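Local coordinates for non-toxic crystal protein (Bacillus thuringiensis, PDB 2D42) that is of undetermined function and non-toxic, yet closely resembles the beta-pore-forming toxins of the aerolysin type in its elongated, strand-rich fold, at residues Glu10-Gly13 against Met14-Ala17. Numbering follows the deposited sequence.
Sequences EIYG and MQYA
Tyr12 and Tyr16, one helical turn apart, lie side by side and point the same way; their rings meet obliquely, planes at 31° and centroids 5.8 Å apart. The nearest approach is Tyr12 OH to Tyr16 CD1, 3.7 Å. Both rings reach this place because CG sits anti to the backbone N, which carries them along the same flank of the helix. That flank is the tightly packed one. Tyr12 also touches Val202 and Ala205 of helix 199-206 and Ile179 and Val197 of the neighbouring strands, while Tyr16 stacks on His20 and meets the ring of Tyr181. Gly13 and Ala17 are the buried residues here, joined by a hydrogen bond from Ala17 N to Gly13 O of 2.9 Å.

Gln15 and Met14 are exposed, yet their aliphatic parts press on carbonyls and only their ends are loose. A chi1 of 65° sets Gln15 CG 2.9 Å from Tyr12 O; the chain then folds back at chi2, bringing OE1 to 3.5 Å from Tyr12 CD1, with the amide plane turned 80° from the ring. Met14 CG lies 3.2 Å from Glu10 O, whereas SD, 4.1 Å from Glu10 CG, makes a slack contact. Glu10, Met14 and Ala17 also touch Tyr24 of strand 23-29, and Glu10 OE1 forms a salt bridge with Arg7.

Beneath the side chains, the hydrogen bond from Met14 N to Glu10 O (2.9 Å) and the three that follow it repeat the i to i+4 pattern of an alpha-helix. The contrast between the packed aromatic flank and the exposed Met14 and Gln15 ends is consistent with an amphipathic one, helix 5-19, laid against strands and a second helix in an otherwise largely beta protein.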
ATOM      1  N   GLU A  10     -14.187  20.547  15.724  1.00 29.46           N
ATOM      2  CA  GLU A  10     -15.519  21.078  15.986  1.00 32.69           C
ATOM      3  C   GLU A  10     -16.016  20.585  17.354  1.00 32.15           C
ATOM      4  O   GLU A  10     -16.539  21.367  18.152  1.00 33.66           O
ATOM      5  CB  GLU A  10     -16.476  20.640  14.872  1.00 33.65           C
ATOM      6  CG  GLU A  10     -17.848  21.293  14.905  1.00 37.80           C
ATOM      7  CD  GLU A  10     -18.728  20.821  13.760  1.00 41.89           C
ATOM      8  OE1 GLU A  10     -19.059  19.615  13.722  1.00 43.34           O
ATOM      9  OE2 GLU A  10     -19.082  21.650  12.895  1.00 40.94           O
ATOM     10  N   ILE A  11     -15.838  19.295  17.627  1.00 31.08           N
ATOM     11  CA  ILE A  11     -16.266  18.720  18.904  1.00 31.07           C
ATOM     12  C   ILE A  11     -15.539  19.401  20.057  1.00 31.06           C
ATOM     13  O   ILE A  11     -16.143  19.748  21.072  1.00 30.29           O
ATOM     14  CB  ILE A  11     -15.977  17.203  18.961  1.00 31.92           C
ATOM     15  CG1 ILE A  11     -16.865  16.472  17.951  1.00 32.23           C
ATOM     16  CG2 ILE A  11     -16.201  16.681  20.370  1.00 31.49           C
ATOM     17  CD1 ILE A  11     -16.572  14.981  17.824  1.00 34.21           C
ATOM     18  N   TYR A  12     -14.236  19.581  19.900  1.00 28.72           N
ATOM     19  CA  TYR A  12     -13.445  20.235  20.925  1.00 28.76           C
ATOM     20  C   TYR A  12     -13.949  21.661  21.169  1.00 30.17           C
ATOM     21  O   TYR A  12     -14.091  22.086  22.310  1.00 28.79           O
ATOM     22  CB  TYR A  12     -11.980  20.294  20.509  1.00 27.62           C
ATOM     23  CG  TYR A  12     -11.139  21.127  21.442  1.00 30.71           C
ATOM     24  CD1 TYR A  12     -10.591  20.575  22.598  1.00 31.39           C
ATOM     25  CD2 TYR A  12     -10.903  22.479  21.179  1.00 31.73           C
ATOM     26  CE1 TYR A  12      -9.824  21.348  23.469  1.00 34.07           C
ATOM     27  CE2 TYR A  12     -10.140  23.263  22.044  1.00 32.42           C
ATOM     28  CZ  TYR A  12      -9.601  22.691  23.184  1.00 35.17           C
ATOM     29  OH  TYR A  12      -8.815  23.449  24.026  1.00 36.50           O
ATOM     30  N   GLY A  13     -14.202  22.389  20.084  1.00 30.83           N
ATOM     31  CA  GLY A  13     -14.673  23.760  20.188  1.00 33.94           C
ATOM     32  C   GLY A  13     -16.044  23.883  20.824  1.00 35.26           C
ATOM     33  O   GLY A  13     -16.293  24.800  21.600  1.00 34.82           O
ATOM     34  N   MET A  14     -16.936  22.960  20.496  1.00 37.17           N
ATOM     35  CA  MET A  14     -18.273  22.988  21.058  1.00 40.14           C
ATOM     36  C   MET A  14     -18.267  22.748  22.563  1.00 41.34           C
ATOM     37  O   MET A  14     -19.023  23.388  23.296  1.00 42.50           O
ATOM     38  CB  MET A  14     -19.155  21.969  20.345  1.00 42.31           C
ATOM     39  CG  MET A  14     -19.498  22.400  18.933  1.00 46.11           C
ATOM     40  SD  MET A  14     -20.541  21.232  18.057  1.00 52.07           S
ATOM     41  CE  MET A  14     -22.105  21.448  18.953  1.00 51.92           C
ATOM     42  N   GLN A  15     -17.405  21.847  23.028  1.00 42.13           N
ATOM     43  CA  GLN A  15     -17.316  21.559  24.459  1.00 42.34           C
ATOM     44  C   GLN A  15     -16.609  22.701  25.178  1.00 42.06           C
ATOM     45  O   GLN A  15     -16.976  23.066  26.296  1.00 40.53           O
ATOM     46  CB  GLN A  15     -16.570  20.237  24.708  1.00 45.96           C
ATOM     47  CG  GLN A  15     -15.085  20.215  24.306  1.00 50.26           C
ATOM     48  CD  GLN A  15     -14.137  20.705  25.406  1.00 53.07           C
ATOM     49  OE1 GLN A  15     -12.922  20.792  25.199  1.00 52.11           O
ATOM     50  NE2 GLN A  15     -14.689  21.015  26.579  1.00 53.18           N
ATOM     51  N   TYR A  16     -15.595  23.264  24.528  1.00 40.09           N
ATOM     52  CA  TYR A  16     -14.841  24.366  25.105  1.00 40.12           C
ATOM     53  C   TYR A  16     -15.770  25.565  25.304  1.00 40.66           C
ATOM     54  O   TYR A  16     -15.709  26.250  26.329  1.00 40.04           O
ATOM     55  CB  TYR A  16     -13.696  24.746  24.172  1.00 39.17           C
ATOM     56  CG  TYR A  16     -12.763  25.797  24.719  1.00 39.72           C
ATOM     57  CD1 TYR A  16     -11.602  25.441  25.405  1.00 40.24           C
ATOM     58  CD2 TYR A  16     -13.019  27.151  24.518  1.00 39.84           C
ATOM     59  CE1 TYR A  16     -10.717  26.411  25.869  1.00 41.46           C
ATOM     60  CE2 TYR A  16     -12.147  28.125  24.974  1.00 39.75           C
ATOM     61  CZ  TYR A  16     -10.996  27.751  25.644  1.00 42.55           C
ATOM     62  OH  TYR A  16     -10.114  28.721  26.057  1.00 43.83           O
ATOM     63  N   ALA A  17     -16.633  25.800  24.317  1.00 41.73           N
ATOM     64  CA  ALA A  17     -17.588  26.905  24.348  1.00 43.21           C
ATOM     65  C   ALA A  17     -18.536  26.785  25.536  1.00 45.70           C
ATOM     66  O   ALA A  17     -18.695  27.723  26.319  1.00 44.77           O
ATOM     67  CB  ALA A  17     -18.386  26.940  23.049  1.00 42.03           C
TER